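Local coordinates for protein Lic11098 (Leptospira interrogans serogroup Icterohaemorrhagiae serovar copenhageni, PDB 4U08) that is of unknown function but, as a leucine-rich repeat protein of a human pathogen, may act as a virulence factor, at residues Gln6-Asn11 with Val22-Leu27; Gln307-Pro312 with Gln330-Pro335; Tyr351-Thr356 with Asn374-Ser379. All blocks are in the same frame, centred on the assembly; numbering follows the deposited sequence.

Overall arrangement
Each contact stacks one coil of a leucine-rich repeat solenoid on the next, yet the chemistry varies with position. Contact 1 lies at the N-terminal end and joins two short parallel strands through backbone hydrogen bonds. Contacts 2 and 3 lie on the other side of the chain's centre and join successive loops that follow the strands; contact 2 relies on leucine packing and a bridging water, contact 3 on a buried asparagine amide. All three are partly buried: contact 1 buries Tyr9, Val22, Leu25 and Leu27, contact 2 four leucines, contact 3 two asparagines beside two leucines. Contacts 2 and 3 touch, whereas the centre of contact 1 is about 66 Å from that of contact 2.

Contact 1 (Gln6-Asn11 with Val22-Leu27); sequences QTYYRN and VRILNL
Thr7 O receives two backbone donors where strand 8-9 joins strand 24-26. Arg23 N arrives on a lone pair at 2.9 Å, while Ile24 N also lies in the carbonyl plane, at 3.1 Å from Thr7 O. The parallel pairing then continues with Tyr9 N to Ile24 O and Asn26 N to Tyr9 O, the latter almost straight at 174°. Beyond the strand, the chain of Arg10 bends at chi2 and brings NE over to Asn26 O, a weak bond of 3.1 Å.

Side chains divide between the two faces of this pairing. On one, the Tyr8 ring, with CG anti to the backbone N (chi1 -166°), crosses Ile24 obliquely so that CE1 meets CG2 of Ile24 at 3.6 Å; farther out, its hydroxyl end lies beside Asn26 CB. On the other, buried face, Tyr9 CB packs on Leu25 CD1 at 3.7 Å. Next to this face, Val22 crosses Tyr9 at about a right angle, and both its methyls, CG1 and CG2, touch Tyr9 CD2, 3.7 Å away.

Gln6 acts from a second shell. Its NE2 donates to Tyr8 O at 3.0 Å and also lies above one face of the Tyr9 ring, toward the rim. Two residues past strand 8-9, Asn11 takes the N-cap position of helix 12-17, with OD1 weakly bonded to Thr13 N and Glu14 N. Ala15 of that helix covers Tyr9, Val22 and Leu25, while strand 47-49 continues the parallel pairing on from strand 24-26, so the contact forms the N-terminal end of the solenoid.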
# COMPACT_ATOMS: atom_id res chain seq x y z
N GLN A 6 -41.48 -9.28 6.59
CA GLN A 6 -40.58 -8.48 5.76
C GLN A 6 -39.66 -7.62 6.64
O GLN A 6 -40.14 -6.81 7.43
CB GLN A 6 -41.36 -7.61 4.76
CG GLN A 6 -40.50 -7.08 3.61
CD GLN A 6 -41.17 -6.08 2.69
OE1 GLN A 6 -42.40 -5.91 2.68
NE2 GLN A 6 -40.38 -5.40 1.87
N THR A 7 -38.33 -7.82 6.50
CA THR A 7 -37.29 -7.09 7.25
C THR A 7 -36.39 -6.24 6.34
O THR A 7 -35.76 -5.30 6.81
CB THR A 7 -36.46 -8.04 8.14
OG1 THR A 7 -35.90 -9.07 7.33
CG2 THR A 7 -37.26 -8.64 9.29
N TYR A 8 -36.35 -6.58 5.04
CA TYR A 8 -35.56 -5.89 4.01
C TYR A 8 -36.48 -4.96 3.24
O TYR A 8 -37.45 -5.43 2.63
CB TYR A 8 -34.89 -6.90 3.05
CG TYR A 8 -33.81 -6.28 2.18
CD1 TYR A 8 -32.46 -6.42 2.51
CD2 TYR A 8 -34.13 -5.58 1.02
CE1 TYR A 8 -31.47 -5.86 1.71
CE2 TYR A 8 -33.14 -5.00 0.22
CZ TYR A 8 -31.81 -5.14 0.58
OH TYR A 8 -30.82 -4.60 -0.22
N TYR A 9 -36.14 -3.67 3.21
CA TYR A 9 -36.92 -2.66 2.50
C TYR A 9 -36.05 -1.85 1.57
O TYR A 9 -34.89 -1.59 1.87
CB TYR A 9 -37.65 -1.75 3.49
CG TYR A 9 -38.88 -2.38 4.10
CD1 TYR A 9 -40.14 -2.19 3.53
CD2 TYR A 9 -38.79 -3.18 5.24
CE1 TYR A 9 -41.28 -2.76 4.10
CE2 TYR A 9 -39.92 -3.77 5.81
CZ TYR A 9 -41.17 -3.55 5.23
OH TYR A 9 -42.29 -4.12 5.78
N ARG A 10 -36.61 -1.46 0.43
CA ARG A 10 -35.93 -0.66 -0.59
C ARG A 10 -36.70 0.66 -0.79
O ARG A 10 -36.27 1.53 -1.57
CB ARG A 10 -35.84 -1.48 -1.91
CG ARG A 10 -34.89 -0.91 -2.97
CD ARG A 10 -33.48 -1.46 -2.88
NE ARG A 10 -32.50 -0.50 -3.38
CZ ARG A 10 -32.10 -0.42 -4.64
NH1 ARG A 10 -32.58 -1.26 -5.56
NH2 ARG A 10 -31.21 0.49 -5.01
N ASN A 11 -37.82 0.82 -0.06
CA ASN A 11 -38.72 1.97 -0.14
C ASN A 11 -39.10 2.46 1.26
O ASN A 11 -39.66 1.69 2.04
CB ASN A 11 -39.96 1.56 -0.94
CG ASN A 11 -40.81 2.72 -1.41
OD1 ASN A 11 -41.59 3.29 -0.65
ND2 ASN A 11 -40.69 3.06 -2.69
N VAL A 22 -38.52 -3.25 10.09
CA VAL A 22 -37.42 -2.84 9.21
C VAL A 22 -36.08 -3.05 9.91
O VAL A 22 -35.85 -2.51 10.99
CB VAL A 22 -37.59 -1.40 8.66
CG1 VAL A 22 -36.67 -1.15 7.46
CG2 VAL A 22 -39.04 -1.10 8.29
N ARG A 23 -35.24 -3.93 9.32
CA ARG A 23 -33.90 -4.26 9.83
C ARG A 23 -32.84 -3.70 8.88
O ARG A 23 -31.78 -3.26 9.32
CB ARG A 23 -33.72 -5.76 10.03
CG ARG A 23 -34.68 -6.35 11.05
CD ARG A 23 -33.98 -7.22 12.08
NE ARG A 23 -33.44 -6.43 13.18
CZ ARG A 23 -34.09 -6.13 14.30
NH1 ARG A 23 -35.34 -6.55 14.47
NH2 ARG A 23 -33.51 -5.41 15.24
N ILE A 24 -33.14 -3.73 7.57
CA ILE A 24 -32.26 -3.21 6.53
C ILE A 24 -33.08 -2.31 5.61
O ILE A 24 -34.10 -2.75 5.07
CB ILE A 24 -31.55 -4.34 5.71
CG1 ILE A 24 -30.68 -5.26 6.61
CG2 ILE A 24 -30.74 -3.75 4.54
CD1 ILE A 24 -30.34 -6.64 5.97
N LEU A 25 -32.62 -1.07 5.42
CA LEU A 25 -33.24 -0.13 4.50
C LEU A 25 -32.20 0.27 3.46
O LEU A 25 -31.21 0.92 3.79
CB LEU A 25 -33.86 1.10 5.21
CG LEU A 25 -34.58 2.11 4.31
CD1 LEU A 25 -35.86 1.52 3.71
CD2 LEU A 25 -34.90 3.38 5.06
N ASN A 26 -32.43 -0.17 2.22
CA ASN A 26 -31.54 0.09 1.11
C ASN A 26 -32.13 1.13 0.17
O ASN A 26 -33.00 0.81 -0.64
CB ASN A 26 -31.20 -1.23 0.35
CG ASN A 26 -30.09 -1.13 -0.67
OD1 ASN A 26 -29.64 -2.13 -1.24
ND2 ASN A 26 -29.61 0.07 -0.97
N LEU A 27 -31.62 2.36 0.24
CA LEU A 27 -32.09 3.45 -0.61
C LEU A 27 -31.01 3.93 -1.58
O LEU A 27 -31.15 5.02 -2.14
CB LEU A 27 -32.63 4.64 0.23
CG LEU A 27 -33.74 4.36 1.24
CD1 LEU A 27 -34.06 5.61 2.05
CD2 LEU A 27 -35.01 3.85 0.58

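Contact 2 (Gln307-Pro312 with Gln330-Pro335); sequences QLNFLP and QLNALP
Segments 307-312 and 330-335, exactly 23 residues apart, run in nearly the same direction, 8° from parallel. The tight part is built on buried leucines. Leu311 is its centre: CG, beside its own backbone N (chi1 -60°), touches Leu331 CD2 at 4.0 Å, the two side chains crossing at about a right angle. Beyond it, the CD1 branch lies alongside Leu334 and meets CD2 of that residue, and at the base Leu311 CB packs on Pro335 CD. Leu331 CD2 also touches the backbone of Asn309, 3.6 Å from its carbonyl O, so one methyl meets both the Leu311 side chain and the chain before it.

Backbone bonds hold the beginning of the contact. Gln330 N donates to Leu308 O at 2.9 Å, in the carbonyl plane, and Asn332 N makes a weak bond to Asn309 O. Gln330 forms a closely packed, partly exposed flank here: with CG in the crowded position between N and carbonyl carbon, its side chain extends alongside Gln307, and its CG comes 3.4 Å from Leu308 O.

The loose side lies further along. There water 1 bridges the two chains, accepting from Leu311 N and donating to Ala333 O at 2.8 Å. The Phe310 ring is exposed; the amide of Asn332 lies over one of its faces, toward the rim and tilted 48° to it, and water 1 lies in plane at its edge. Buried leucines recurring at the 23-residue spacing, stacked coil on coil, fit the leucine-rich repeat solenoid, here in the Gln-Leu-Asn-x-Leu-Pro loop that follows each of the two strands.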
# COMPACT_ATOMS: atom_id res chain seq x y z
N GLN A 307 22.61 1.28 -14.11
CA GLN A 307 23.86 1.52 -14.81
C GLN A 307 24.82 0.40 -14.50
O GLN A 307 26.03 0.63 -14.44
CB GLN A 307 24.42 2.89 -14.36
CG GLN A 307 23.63 4.10 -14.87
CD GLN A 307 24.00 5.40 -14.16
OE1 GLN A 307 25.15 5.60 -13.69
NE2 GLN A 307 23.05 6.32 -14.07
N LEU A 308 24.31 -0.83 -14.26
CA LEU A 308 25.20 -1.96 -13.95
C LEU A 308 26.12 -2.34 -15.10
O LEU A 308 25.66 -2.47 -16.23
CB LEU A 308 24.38 -3.19 -13.54
CG LEU A 308 23.57 -3.06 -12.26
CD1 LEU A 308 22.56 -4.20 -12.18
CD2 LEU A 308 24.49 -3.04 -11.04
N ASN A 309 27.41 -2.53 -14.82
CA ASN A 309 28.38 -2.94 -15.84
C ASN A 309 28.58 -4.40 -15.73
O ASN A 309 28.80 -5.06 -16.74
CB ASN A 309 29.74 -2.22 -15.66
CG ASN A 309 29.73 -0.85 -16.26
OD1 ASN A 309 29.33 -0.66 -17.41
ND2 ASN A 309 30.14 0.14 -15.48
N PHE A 310 28.46 -4.91 -14.50
CA PHE A 310 28.66 -6.32 -14.20
C PHE A 310 27.74 -6.75 -13.07
O PHE A 310 27.19 -5.92 -12.33
CB PHE A 310 30.12 -6.62 -13.78
CG PHE A 310 31.17 -6.26 -14.80
CD1 PHE A 310 31.45 -7.12 -15.87
CD2 PHE A 310 31.89 -5.07 -14.70
CE1 PHE A 310 32.39 -6.76 -16.85
CE2 PHE A 310 32.85 -4.72 -15.66
CZ PHE A 310 33.10 -5.57 -16.72
N LEU A 311 27.60 -8.06 -12.94
CA LEU A 311 26.86 -8.74 -11.87
C LEU A 311 27.85 -9.54 -11.03
O LEU A 311 28.75 -10.17 -11.60
CB LEU A 311 25.83 -9.71 -12.46
CG LEU A 311 24.76 -9.15 -13.36
CD1 LEU A 311 23.90 -10.26 -13.90
CD2 LEU A 311 23.93 -8.06 -12.65
N PRO A 312 27.70 -9.58 -9.68
CA PRO A 312 28.61 -10.42 -8.89
C PRO A 312 28.38 -11.89 -9.22
O PRO A 312 27.29 -12.24 -9.66
CB PRO A 312 28.23 -10.08 -7.45
CG PRO A 312 26.84 -9.53 -7.52
CD PRO A 312 26.71 -8.87 -8.83
N GLN A 330 24.26 -1.54 -18.63
CA GLN A 330 25.35 -1.48 -19.60
C GLN A 330 26.20 -2.74 -19.43
O GLN A 330 27.41 -2.66 -19.36
CB GLN A 330 26.12 -0.14 -19.48
CG GLN A 330 26.31 0.37 -18.06
CD GLN A 330 26.60 1.85 -18.03
OE1 GLN A 330 27.77 2.28 -17.99
NE2 GLN A 330 25.56 2.67 -18.03
N LEU A 331 25.56 -3.91 -19.27
CA LEU A 331 26.29 -5.15 -19.04
C LEU A 331 27.16 -5.53 -20.22
O LEU A 331 26.69 -5.59 -21.34
CB LEU A 331 25.35 -6.32 -18.69
CG LEU A 331 24.59 -6.22 -17.39
CD1 LEU A 331 23.46 -7.28 -17.33
CD2 LEU A 331 25.55 -6.39 -16.21
N ASN A 332 28.43 -5.84 -19.93
CA ASN A 332 29.46 -6.24 -20.89
C ASN A 332 29.52 -7.75 -20.96
O ASN A 332 29.87 -8.31 -21.98
CB ASN A 332 30.84 -5.65 -20.43
CG ASN A 332 30.76 -4.16 -20.15
OD1 ASN A 332 30.65 -3.73 -19.00
ND2 ASN A 332 30.65 -3.35 -21.19
N ALA A 333 29.19 -8.41 -19.86
CA ALA A 333 29.21 -9.89 -19.78
C ALA A 333 28.29 -10.37 -18.66
O ALA A 333 27.93 -9.61 -17.78
CB ALA A 333 30.63 -10.39 -19.52
N LEU A 334 27.92 -11.65 -18.70
CA LEU A 334 27.14 -12.30 -17.67
C LEU A 334 28.08 -13.28 -16.95
O LEU A 334 28.87 -13.95 -17.62
CB LEU A 334 25.98 -13.11 -18.25
CG LEU A 334 24.77 -12.35 -18.77
CD1 LEU A 334 23.77 -13.32 -19.31
CD2 LEU A 334 24.12 -11.50 -17.66
N PRO A 335 27.97 -13.44 -15.62
CA PRO A 335 28.82 -14.45 -14.96
C PRO A 335 28.42 -15.86 -15.40
O PRO A 335 27.25 -16.09 -15.75
CB PRO A 335 28.58 -14.21 -13.46
CG PRO A 335 27.35 -13.45 -13.37
CD PRO A 335 27.07 -12.76 -14.67
O HOH W 1 28.66 -9.67 -15.07

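Contact 3 (Tyr351-Thr356 with Asn374-Ser379); sequences YNQLAT and NNPLPS
Asn375 shows how one buried amide can fasten two coils together. CB lies 3.8 Å from Leu354 O, and CG, turned back beside its own backbone N (chi1 -84°), lies 3.8 Å from Asn352 O. This sets the side chain alongside Leu354, pointing the same way. At the tip, OD1 accepts from Leu354 N on a lone pair at 3.0 Å, with an N-H...O angle of 155°. The same oxygen fits closely between Asn352 CB, at 3.2 Å, and Leu354 CB. The other branch, ND2, donates to Leu349 O and Leu372 O, so that both ends of the amide are satisfied by backbone. Asn352, one repeat earlier, does likewise: OD1 takes Leu331 N, and ND2 gives to Leu326 O and Leu349 O.

At the start of the two segments, Tyr351 and Asn374 lie side by side. Asn374 OD1 sits 3.1 Å above one face of the Tyr351 ring, offset toward the rim, with the amide and ring planes only 27° apart. Water 2 lies between Tyr351 OH and Asn374 OD1, its bond to the amide oxygen weak, and a zinc ion is about 4 Å from the Asn374 side chain.

Past the asparagine, Pro376 is the centre of an inverse gamma turn. Its CD lies 3.3 Å from Leu354 O, and Leu377 CG packs on that same carbonyl. Pro378 then takes the N-cap position of helix 379-388, while Leu377 reaches Leu372 and Phe396, so the contact links the loops after strands 346-348 and 369-371 to the C-terminal end of the solenoid.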
# COMPACT_ATOMS: atom_id res chain seq x y z
N TYR A 351 18.88 -4.25 -24.50
CA TYR A 351 19.64 -2.98 -24.36
C TYR A 351 20.86 -3.08 -23.45
O TYR A 351 20.97 -2.30 -22.52
CB TYR A 351 18.73 -1.85 -23.84
CG TYR A 351 17.64 -1.41 -24.78
CD1 TYR A 351 17.92 -0.60 -25.88
CD2 TYR A 351 16.31 -1.69 -24.51
CE1 TYR A 351 16.91 -0.12 -26.70
CE2 TYR A 351 15.29 -1.25 -25.35
CZ TYR A 351 15.59 -0.46 -26.44
OH TYR A 351 14.59 -0.01 -27.26
N ASN A 352 21.71 -4.06 -23.66
CA ASN A 352 22.95 -4.17 -22.92
C ASN A 352 24.11 -4.19 -23.93
O ASN A 352 23.88 -3.95 -25.10
CB ASN A 352 22.92 -5.41 -22.02
CG ASN A 352 22.17 -5.11 -20.75
OD1 ASN A 352 22.60 -4.31 -19.93
ND2 ASN A 352 20.98 -5.66 -20.61
N GLN A 353 25.32 -4.53 -23.52
CA GLN A 353 26.45 -4.55 -24.46
C GLN A 353 27.06 -5.93 -24.48
O GLN A 353 28.28 -6.07 -24.56
CB GLN A 353 27.51 -3.49 -24.05
CG GLN A 353 27.01 -2.04 -24.09
CD GLN A 353 26.59 -1.60 -25.48
OE1 GLN A 353 27.23 -1.91 -26.50
NE2 GLN A 353 25.49 -0.87 -25.55
N LEU A 354 26.22 -6.98 -24.39
CA LEU A 354 26.69 -8.36 -24.37
C LEU A 354 27.19 -8.77 -25.76
O LEU A 354 26.44 -8.75 -26.72
CB LEU A 354 25.59 -9.32 -23.88
CG LEU A 354 25.08 -9.07 -22.43
CD1 LEU A 354 23.81 -9.89 -22.14
CD2 LEU A 354 26.16 -9.41 -21.39
N ALA A 355 28.47 -9.06 -25.87
CA ALA A 355 29.05 -9.49 -27.15
C ALA A 355 29.13 -11.00 -27.16
O ALA A 355 29.35 -11.60 -28.20
CB ALA A 355 30.44 -8.91 -27.32
N THR A 356 28.93 -11.62 -25.99
CA THR A 356 28.93 -13.08 -25.81
C THR A 356 28.02 -13.50 -24.64
O THR A 356 27.70 -12.66 -23.80
CB THR A 356 30.39 -13.59 -25.60
OG1 THR A 356 30.37 -15.01 -25.68
CG2 THR A 356 31.00 -13.15 -24.26
N ASN A 374 18.97 -5.59 -29.11
CA ASN A 374 19.87 -4.46 -28.83
C ASN A 374 21.06 -4.85 -27.94
O ASN A 374 21.27 -4.29 -26.87
CB ASN A 374 19.12 -3.22 -28.27
CG ASN A 374 18.00 -2.71 -29.16
OD1 ASN A 374 16.87 -2.53 -28.74
ND2 ASN A 374 18.30 -2.46 -30.42
N ASN A 375 21.74 -5.91 -28.35
CA ASN A 375 23.00 -6.42 -27.81
C ASN A 375 23.85 -6.77 -29.04
O ASN A 375 23.31 -7.37 -29.96
CB ASN A 375 22.81 -7.67 -27.00
CG ASN A 375 22.43 -7.39 -25.59
OD1 ASN A 375 23.27 -7.09 -24.75
ND2 ASN A 375 21.15 -7.50 -25.31
N PRO A 376 25.16 -6.48 -29.03
CA PRO A 376 26.01 -6.83 -30.20
C PRO A 376 26.40 -8.31 -30.26
O PRO A 376 27.59 -8.67 -30.20
CB PRO A 376 27.23 -5.92 -30.00
CG PRO A 376 27.36 -5.78 -28.48
CD PRO A 376 25.94 -5.79 -27.97
N LEU A 377 25.40 -9.19 -30.25
CA LEU A 377 25.57 -10.63 -30.25
C LEU A 377 25.62 -11.15 -31.67
O LEU A 377 24.73 -10.80 -32.46
CB LEU A 377 24.44 -11.31 -29.46
CG LEU A 377 24.50 -11.13 -27.92
CD1 LEU A 377 23.16 -11.48 -27.28
CD2 LEU A 377 25.62 -11.97 -27.30
N PRO A 378 26.62 -12.00 -32.02
CA PRO A 378 26.68 -12.56 -33.39
C PRO A 378 25.50 -13.51 -33.62
O PRO A 378 25.12 -14.24 -32.70
CB PRO A 378 28.03 -13.30 -33.43
CG PRO A 378 28.76 -12.89 -32.20
CD PRO A 378 27.73 -12.52 -31.19
N SER A 379 24.86 -13.43 -34.81
CA SER A 379 23.70 -14.27 -35.16
C SER A 379 23.97 -15.76 -35.06
O SER A 379 23.08 -16.49 -34.64
CB SER A 379 23.15 -13.90 -36.53
OG SER A 379 22.77 -12.54 -36.56
O HOH W 2 14.25 -0.95 -30.38